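Local coordinates for LP1413 - SCCmec type IV-encoded DNA binding protein (Staphylococcus aureus, PDB 6BTC), which probably binds DNA, apparently in single-stranded form, and is encoded by the type IV staphylococcal cassette chromosome element SCCmec, at residues A[8-20]-A[30-42]. Numbering follows the deposited sequence.
Sequences QEKLYNFIIAKSF and YGELRKKYNVVCS
Lys-10 meets Tyr-37 through the base of its side chain, CB lying 3.5 Å from the phenol OH, while the rest of the lysine runs outward, away from the contact. One residue on, Leu-11 divides its two methyls: CD1 sits over a face of the Tyr-37 ring in a CH-pi contact, 3.7 Å from the ring centroid and 21° off the normal, and CD2 lies between Tyr-30 OH and Cys-41 SG. Phe-14 reaches the same tyrosine differently. The two side chains run past one another antiparallel and their rings meet obliquely, planes 39° apart, with Phe-14 CD2 against Tyr-37 CD1; Leu-33 O stands at the edge of the Phe-14 ring, 3.4 Å from Phe-14 CE2.

The arrangement illustrates how a winged-helix-like topology, three helices and a small antiparallel sheet, packs its first helix on the short second helix and on the loop that leaves it: the axis of 8-20 crosses that of helix 30-34 at 109°, and helix 43-59 adjoins both, touching Tyr-12 and Ile-16 through Trp-56 and Arg-34 through Gln-46.

At the crossing, Ile-15 drives CD1 against the backbone of helix 30-34, 3.7 Å from Arg-34 CA, and lies across Tyr-30. Lys-18, its chain bent beyond CG, lays CG on Leu-33 CD2 and brings CE to 3.7 Å from Lys-36 CD, an aliphatic contact between two like-charged chains. Finally, Ser-19 offers CB to Leu-33 CD1, its OG turned back to donate to Ile-16 O within the helix.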
ATOM      1  N   GLN A   8       6.237  -7.910  -9.758  1.00 49.13           N
ATOM      2  CA  GLN A   8       5.875  -6.701  -9.025  1.00 48.25           C
ATOM      3  C   GLN A   8       4.414  -6.340  -9.249  1.00 41.20           C
ATOM      4  O   GLN A   8       3.738  -5.884  -8.324  1.00 43.88           O
ATOM      5  CB  GLN A   8       6.789  -5.550  -9.431  1.00 49.66           C
ATOM      6  CG  GLN A   8       8.217  -5.731  -8.964  1.00 47.25           C
ATOM      7  CD  GLN A   8       9.170  -4.763  -9.631  1.00 51.69           C
ATOM      8  OE1 GLN A   8       8.772  -3.977 -10.494  1.00 49.19           O
ATOM      9  NE2 GLN A   8      10.440  -4.815  -9.236  1.00 49.51           N
ATOM     10  N   GLU A   9       3.900  -6.561 -10.460  1.00 39.29           N
ATOM     11  CA  GLU A   9       2.479  -6.350 -10.697  1.00 44.51           C
ATOM     12  C   GLU A   9       1.637  -7.161  -9.725  1.00 44.55           C
ATOM     13  O   GLU A   9       0.606  -6.683  -9.240  1.00 40.33           O
ATOM     14  CB  GLU A   9       2.110  -6.720 -12.134  1.00 43.33           C
ATOM     15  CG  GLU A   9       2.794  -5.884 -13.209  1.00 61.23           C
ATOM     16  CD  GLU A   9       2.275  -4.452 -13.283  1.00 64.22           C
ATOM     17  OE1 GLU A   9       1.115  -4.204 -12.872  1.00 54.77           O
ATOM     18  OE2 GLU A   9       3.039  -3.578 -13.761  1.00 58.06           O
ATOM     19  N   LYS A  10       2.053  -8.398  -9.437  1.00 45.97           N
ATOM     20  CA  LYS A  10       1.256  -9.266  -8.575  1.00 42.45           C
ATOM     21  C   LYS A  10       1.283  -8.772  -7.137  1.00 34.45           C
ATOM     22  O   LYS A  10       0.240  -8.687  -6.483  1.00 33.24           O
ATOM     23  CB  LYS A  10       1.759 -10.711  -8.654  1.00 46.14           C
ATOM     24  CG  LYS A  10       1.354 -11.450  -9.927  1.00 48.07           C
ATOM     25  CD  LYS A  10       1.836 -12.901  -9.916  1.00 68.68           C
ATOM     26  CE  LYS A  10       1.546 -13.610 -11.235  1.00 66.21           C
ATOM     27  NZ  LYS A  10       2.080 -15.003 -11.258  1.00109.49           N
ATOM     28  N   LEU A  11       2.470  -8.462  -6.621  1.00 27.40           N
ATOM     29  CA  LEU A  11       2.564  -7.927  -5.272  1.00 32.67           C
ATOM     30  C   LEU A  11       1.822  -6.595  -5.150  1.00 39.06           C
ATOM     31  O   LEU A  11       1.128  -6.358  -4.155  1.00 32.68           O
ATOM     32  CB  LEU A  11       4.033  -7.770  -4.876  1.00 33.10           C
ATOM     33  CG  LEU A  11       4.286  -7.031  -3.559  1.00 33.25           C
ATOM     34  CD1 LEU A  11       3.602  -7.739  -2.403  1.00 34.34           C
ATOM     35  CD2 LEU A  11       5.757  -6.899  -3.266  1.00 30.82           C
ATOM     36  N   TYR A  12       1.951  -5.716  -6.154  1.00 36.49           N
ATOM     37  CA  TYR A  12       1.275  -4.422  -6.111  1.00 33.42           C
ATOM     38  C   TYR A  12      -0.242  -4.590  -6.109  1.00 33.37           C
ATOM     39  O   TYR A  12      -0.944  -3.973  -5.299  1.00 30.15           O
ATOM     40  CB  TYR A  12       1.724  -3.555  -7.292  1.00 35.05           C
ATOM     41  CG  TYR A  12       0.888  -2.303  -7.495  1.00 31.04           C
ATOM     42  CD1 TYR A  12       1.199  -1.115  -6.847  1.00 33.66           C
ATOM     43  CD2 TYR A  12      -0.213  -2.321  -8.338  1.00 36.53           C
ATOM     44  CE1 TYR A  12       0.430   0.027  -7.037  1.00 32.80           C
ATOM     45  CE2 TYR A  12      -0.991  -1.195  -8.533  1.00 38.73           C
ATOM     46  CZ  TYR A  12      -0.668  -0.024  -7.882  1.00 37.82           C
ATOM     47  OH  TYR A  12      -1.463   1.092  -8.090  1.00 42.73           O
ATOM     48  N   ASN A  13      -0.774  -5.402  -7.025  1.00 28.66           N
ATOM     49  CA  ASN A  13      -2.212  -5.657  -7.022  1.00 33.20           C
ATOM     50  C   ASN A  13      -2.683  -6.123  -5.648  1.00 35.69           C
ATOM     51  O   ASN A  13      -3.786  -5.775  -5.209  1.00 34.03           O
ATOM     52  CB  ASN A  13      -2.583  -6.699  -8.077  1.00 36.37           C
ATOM     53  CG  ASN A  13      -2.235  -6.264  -9.497  1.00 44.39           C
ATOM     54  OD1 ASN A  13      -2.207  -5.077  -9.818  1.00 34.71           O
ATOM     55  ND2 ASN A  13      -1.980  -7.244 -10.361  1.00 48.38           N
ATOM     56  N   PHE A  14      -1.856  -6.906  -4.950  1.00 31.81           N
ATOM     57  CA  PHE A  14      -2.238  -7.403  -3.632  1.00 34.55           C
ATOM     58  C   PHE A  14      -2.216  -6.284  -2.605  1.00 27.30           C
ATOM     59  O   PHE A  14      -3.137  -6.157  -1.792  1.00 28.31           O
ATOM     60  CB  PHE A  14      -1.301  -8.533  -3.181  1.00 28.15           C
ATOM     61  CG  PHE A  14      -1.415  -8.856  -1.710  1.00 25.58           C
ATOM     62  CD1 PHE A  14      -2.486  -9.593  -1.228  1.00 33.24           C
ATOM     63  CD2 PHE A  14      -0.472  -8.404  -0.813  1.00 28.66           C
ATOM     64  CE1 PHE A  14      -2.601  -9.875   0.128  1.00 33.93           C
ATOM     65  CE2 PHE A  14      -0.585  -8.684   0.548  1.00 33.72           C
ATOM     66  CZ  PHE A  14      -1.652  -9.424   1.010  1.00 32.70           C
ATOM     67  N   ILE A  15      -1.140  -5.499  -2.590  1.00 25.52           N
ATOM     68  CA  ILE A  15      -1.013  -4.422  -1.618  1.00 29.94           C
ATOM     69  C   ILE A  15      -2.189  -3.465  -1.742  1.00 30.17           C
ATOM     70  O   ILE A  15      -2.771  -3.041  -0.739  1.00 28.95           O
ATOM     71  CB  ILE A  15       0.331  -3.701  -1.809  1.00 29.04           C
ATOM     72  CG1 ILE A  15       1.497  -4.640  -1.500  1.00 33.33           C
ATOM     73  CG2 ILE A  15       0.406  -2.436  -0.945  1.00 33.28           C
ATOM     74  CD1 ILE A  15       1.700  -4.956  -0.032  1.00 29.71           C
ATOM     75  N   ILE A  16      -2.562  -3.125  -2.975  1.00 27.23           N
ATOM     76  CA  ILE A  16      -3.671  -2.207  -3.211  1.00 31.64           C
ATOM     77  C   ILE A  16      -4.947  -2.767  -2.601  1.00 28.66           C
ATOM     78  O   ILE A  16      -5.624  -2.103  -1.810  1.00 24.83           O
ATOM     79  CB  ILE A  16      -3.843  -1.953  -4.723  1.00 27.68           C
ATOM     80  CG1 ILE A  16      -2.630  -1.215  -5.300  1.00 34.29           C
ATOM     81  CG2 ILE A  16      -5.128  -1.188  -5.011  1.00 31.87           C
ATOM     82  CD1 ILE A  16      -2.350   0.144  -4.669  1.00 38.67           C
ATOM     83  N   ALA A  17      -5.304  -3.990  -2.989  1.00 24.17           N
ATOM     84  CA  ALA A  17      -6.513  -4.623  -2.478  1.00 28.30           C
ATOM     85  C   ALA A  17      -6.482  -4.703  -0.957  1.00 30.68           C
ATOM     86  O   ALA A  17      -7.452  -4.345  -0.283  1.00 26.43           O
ATOM     87  CB  ALA A  17      -6.659  -6.011  -3.095  1.00 28.59           C
ATOM     88  N   LYS A  18      -5.350  -5.134  -0.399  1.00 27.14           N
ATOM     89  CA  LYS A  18      -5.237  -5.257   1.047  1.00 29.06           C
ATOM     90  C   LYS A  18      -5.392  -3.902   1.743  1.00 32.97           C
ATOM     91  O   LYS A  18      -5.937  -3.835   2.848  1.00 29.33           O
ATOM     92  CB  LYS A  18      -3.896  -5.904   1.402  1.00 24.33           C
ATOM     93  CG  LYS A  18      -3.793  -6.449   2.819  1.00 38.44           C
ATOM     94  CD  LYS A  18      -4.656  -7.699   3.041  1.00 44.88           C
ATOM     95  CE  LYS A  18      -4.571  -8.174   4.508  1.00 50.34           C
ATOM     96  NZ  LYS A  18      -5.461  -9.340   4.823  1.00 48.64           N
ATOM     97  N   SER A  19      -4.929  -2.812   1.127  1.00 26.11           N
ATOM     98  CA  SER A  19      -5.115  -1.503   1.747  1.00 29.40           C
ATOM     99  C   SER A  19      -6.595  -1.126   1.795  1.00 26.39           C
ATOM    100  O   SER A  19      -7.081  -0.630   2.814  1.00 27.83           O
ATOM    101  CB  SER A  19      -4.315  -0.441   0.997  1.00 30.09           C
ATOM    102  OG  SER A  19      -4.915  -0.206  -0.270  1.00 35.99           O
ATOM    103  N   PHE A  20      -7.336  -1.384   0.718  1.00 28.73           N
ATOM    104  CA  PHE A  20      -8.758  -1.052   0.717  1.00 28.60           C
ATOM    105  C   PHE A  20      -9.539  -1.889   1.720  1.00 33.60           C
ATOM    106  O   PHE A  20     -10.566  -1.432   2.232  1.00 33.28           O
ATOM    107  CB  PHE A  20      -9.360  -1.248  -0.673  1.00 30.61           C
ATOM    108  CG  PHE A  20      -9.154  -0.085  -1.611  1.00 33.41           C
ATOM    109  CD1 PHE A  20     -10.005   1.010  -1.585  1.00 29.86           C
ATOM    110  CD2 PHE A  20      -8.130  -0.104  -2.545  1.00 32.16           C
ATOM    111  CE1 PHE A  20      -9.830   2.074  -2.466  1.00 29.99           C
ATOM    112  CE2 PHE A  20      -7.949   0.956  -3.426  1.00 35.65           C
ATOM    113  CZ  PHE A  20      -8.802   2.042  -3.388  1.00 33.83           C
ATOM    114  N   TYR A  30       3.249   0.114   4.876  1.00 33.01           N
ATOM    115  CA  TYR A  30       3.460  -0.756   3.726  1.00 33.15           C
ATOM    116  C   TYR A  30       4.009  -2.114   4.156  1.00 32.59           C
ATOM    117  O   TYR A  30       3.569  -3.157   3.656  1.00 32.55           O
ATOM    118  CB  TYR A  30       4.413  -0.093   2.732  1.00 35.43           C
ATOM    119  CG  TYR A  30       4.898  -1.044   1.670  1.00 29.42           C
ATOM    120  CD1 TYR A  30       4.046  -1.466   0.664  1.00 31.55           C
ATOM    121  CD2 TYR A  30       6.198  -1.536   1.685  1.00 31.92           C
ATOM    122  CE1 TYR A  30       4.469  -2.338  -0.309  1.00 29.83           C
ATOM    123  CE2 TYR A  30       6.637  -2.414   0.713  1.00 33.36           C
ATOM    124  CZ  TYR A  30       5.768  -2.811  -0.278  1.00 33.47           C
ATOM    125  OH  TYR A  30       6.181  -3.682  -1.247  1.00 36.76           O
ATOM    126  N   GLY A  31       4.985  -2.120   5.069  1.00 29.50           N
ATOM    127  CA  GLY A  31       5.601  -3.365   5.486  1.00 36.35           C
ATOM    128  C   GLY A  31       4.646  -4.295   6.205  1.00 42.51           C
ATOM    129  O   GLY A  31       4.770  -5.515   6.103  1.00 42.42           O
ATOM    130  N   GLU A  32       3.682  -3.741   6.944  1.00 36.52           N
ATOM    131  CA  GLU A  32       2.685  -4.588   7.587  1.00 31.87           C
ATOM    132  C   GLU A  32       1.831  -5.303   6.552  1.00 39.60           C
ATOM    133  O   GLU A  32       1.523  -6.490   6.706  1.00 38.43           O
ATOM    134  CB  GLU A  32       1.824  -3.758   8.531  1.00 34.03           C
ATOM    135  CG  GLU A  32       2.586  -3.331   9.775  1.00 32.34           C
ATOM    136  CD  GLU A  32       1.841  -2.314  10.606  1.00 36.21           C
ATOM    137  OE1 GLU A  32       0.758  -1.853  10.169  1.00 34.98           O
ATOM    138  OE2 GLU A  32       2.345  -1.980  11.698  1.00 32.51           O
ATOM    139  N   LEU A  33       1.460  -4.607   5.476  1.00 35.63           N
ATOM    140  CA  LEU A  33       0.683  -5.251   4.425  1.00 34.40           C
ATOM    141  C   LEU A  33       1.541  -6.216   3.629  1.00 35.99           C
ATOM    142  O   LEU A  33       1.069  -7.276   3.207  1.00 37.21           O
ATOM    143  CB  LEU A  33       0.080  -4.205   3.493  1.00 35.78           C
ATOM    144  CG  LEU A  33      -0.788  -3.109   4.109  1.00 36.77           C
ATOM    145  CD1 LEU A  33      -1.310  -2.206   3.012  1.00 35.80           C
ATOM    146  CD2 LEU A  33      -1.929  -3.713   4.889  1.00 35.30           C
ATOM    147  N   ARG A  34       2.805  -5.855   3.406  1.00 36.12           N
ATOM    148  CA  ARG A  34       3.695  -6.677   2.593  1.00 42.65           C
ATOM    149  C   ARG A  34       3.931  -8.040   3.239  1.00 42.25           C
ATOM    150  O   ARG A  34       3.964  -9.067   2.550  1.00 37.88           O
ATOM    151  CB  ARG A  34       5.020  -5.943   2.399  1.00 44.50           C
ATOM    152  CG  ARG A  34       5.967  -6.589   1.413  1.00 47.70           C
ATOM    153  CD  ARG A  34       7.398  -6.142   1.679  1.00 50.56           C
ATOM    154  NE  ARG A  34       7.992  -6.852   2.814  1.00 58.53           N
ATOM    155  CZ  ARG A  34       8.387  -6.294   3.957  1.00 60.72           C
ATOM    156  NH1 ARG A  34       8.277  -4.985   4.167  1.00 59.09           N
ATOM    157  NH2 ARG A  34       8.914  -7.062   4.902  1.00 63.92           N
ATOM    158  N   LYS A  35       4.098  -8.065   4.562  1.00 39.15           N
ATOM    159  CA  LYS A  35       4.396  -9.295   5.279  1.00 44.23           C
ATOM    160  C   LYS A  35       3.249 -10.288   5.246  1.00 43.94           C
ATOM    161  O   LYS A  35       3.453 -11.451   5.600  1.00 46.61           O
ATOM    162  CB  LYS A  35       4.767  -8.969   6.723  1.00 39.65           C
ATOM    163  CG  LYS A  35       6.093  -8.230   6.836  1.00 49.03           C
ATOM    164  CD  LYS A  35       6.477  -7.964   8.280  1.00 50.12           C
ATOM    165  CE  LYS A  35       7.724  -7.100   8.359  1.00 54.84           C
ATOM    166  NZ  LYS A  35       8.287  -7.066   9.738  1.00 62.03           N
ATOM    167  N   LYS A  36       2.065  -9.872   4.821  1.00 42.25           N
ATOM    168  CA  LYS A  36       0.942 -10.782   4.657  1.00 38.77           C
ATOM    169  C   LYS A  36       0.892 -11.407   3.272  1.00 39.18           C
ATOM    170  O   LYS A  36       0.018 -12.243   3.013  1.00 40.67           O
ATOM    171  CB  LYS A  36      -0.361 -10.036   4.959  1.00 40.65           C
ATOM    172  CG  LYS A  36      -0.346  -9.432   6.353  1.00 44.21           C
ATOM    173  CD  LYS A  36      -1.675  -8.828   6.752  1.00 50.61           C
ATOM    174  CE  LYS A  36      -1.613  -8.314   8.186  1.00 52.30           C
ATOM    175  NZ  LYS A  36      -2.960  -7.948   8.690  1.00 62.94           N
ATOM    176  N   TYR A  37       1.801 -11.021   2.382  1.00 36.05           N
ATOM    177  CA  TYR A  37       1.843 -11.603   1.049  1.00 36.68           C
ATOM    178  C   TYR A  37       2.417 -13.013   1.135  1.00 42.45           C
ATOM    179  O   TYR A  37       3.451 -13.231   1.775  1.00 39.22           O
ATOM    180  CB  TYR A  37       2.698 -10.732   0.136  1.00 36.16           C
ATOM    181  CG  TYR A  37       2.598 -11.042  -1.336  1.00 31.28           C
ATOM    182  CD1 TYR A  37       1.372 -11.101  -1.967  1.00 29.64           C
ATOM    183  CD2 TYR A  37       3.740 -11.232  -2.103  1.00 32.42           C
ATOM    184  CE1 TYR A  37       1.279 -11.366  -3.318  1.00 33.12           C
ATOM    185  CE2 TYR A  37       3.655 -11.490  -3.460  1.00 28.13           C
ATOM    186  CZ  TYR A  37       2.427 -11.558  -4.054  1.00 30.70           C
ATOM    187  OH  TYR A  37       2.342 -11.814  -5.394  1.00 40.24           O
ATOM    188  N   ASN A  38       1.744 -13.974   0.494  1.00 39.49           N
ATOM    189  CA  ASN A  38       2.114 -15.376   0.670  1.00 46.78           C
ATOM    190  C   ASN A  38       3.327 -15.767  -0.162  1.00 48.80           C
ATOM    191  O   ASN A  38       4.071 -16.671   0.226  1.00 57.48           O
ATOM    192  CB  ASN A  38       0.934 -16.280   0.313  1.00 46.38           C
ATOM    193  CG  ASN A  38      -0.177 -16.225   1.350  1.00 43.22           C
ATOM    194  OD1 ASN A  38       0.071 -16.001   2.532  1.00 35.48           O
ATOM    195  ND2 ASN A  38      -1.410 -16.431   0.905  1.00 47.35           N
ATOM    196  N   VAL A  39       3.543 -15.113  -1.277  1.00 47.75           N
ATOM    197  CA  VAL A  39       4.621 -15.461  -2.191  1.00 44.33           C
ATOM    198  C   VAL A  39       5.902 -14.776  -1.742  1.00 52.43           C
ATOM    199  O   VAL A  39       5.897 -13.659  -1.216  1.00 48.30           O
ATOM    200  CB  VAL A  39       4.242 -15.080  -3.637  1.00 45.78           C
ATOM    201  CG1 VAL A  39       5.457 -15.106  -4.552  1.00 55.60           C
ATOM    202  CG2 VAL A  39       3.162 -16.010  -4.163  1.00 46.76           C
ATOM    203  N   VAL A  40       7.012 -15.468  -1.944  1.00 58.01           N
ATOM    204  CA  VAL A  40       8.331 -14.901  -1.704  1.00 64.36           C
ATOM    205  C   VAL A  40       8.680 -13.982  -2.864  1.00 64.30           C
ATOM    206  O   VAL A  40       8.352 -14.267  -4.022  1.00 65.08           O
ATOM    207  CB  VAL A  40       9.378 -16.022  -1.543  1.00 67.22           C
ATOM    208  CG1 VAL A  40      10.795 -15.451  -1.443  1.00 62.26           C
ATOM    209  CG2 VAL A  40       9.058 -16.884  -0.325  1.00 56.27           C
ATOM    210  N   CYS A  41       9.342 -12.870  -2.563  1.00 69.14           N
ATOM    211  CA  CYS A  41       9.866 -12.019  -3.620  1.00 68.20           C
ATOM    212  C   CYS A  41      11.113 -11.315  -3.115  1.00 49.15           C
ATOM    213  O   CYS A  41      11.331 -11.168  -1.909  1.00 46.12           O
ATOM    214  CB  CYS A  41       8.827 -11.006  -4.121  1.00 73.60           C
ATOM    215  SG  CYS A  41       7.878 -10.196  -2.840  1.00 64.12           S
ATOM    216  N   SER A  42      11.938 -10.894  -4.065  1.00 49.59           N
ATOM    217  CA  SER A  42      13.217 -10.295  -3.730  1.00 48.81           C
ATOM    218  C   SER A  42      13.021  -9.000  -2.956  1.00 50.61           C
ATOM    219  O   SER A  42      11.974  -8.353  -3.020  1.00 47.47           O
ATOM    220  CB  SER A  42      14.009 -10.003  -4.996  1.00 48.89           C
ATOM    221  OG  SER A  42      13.200  -9.321  -5.945  1.00 51.97           O
TER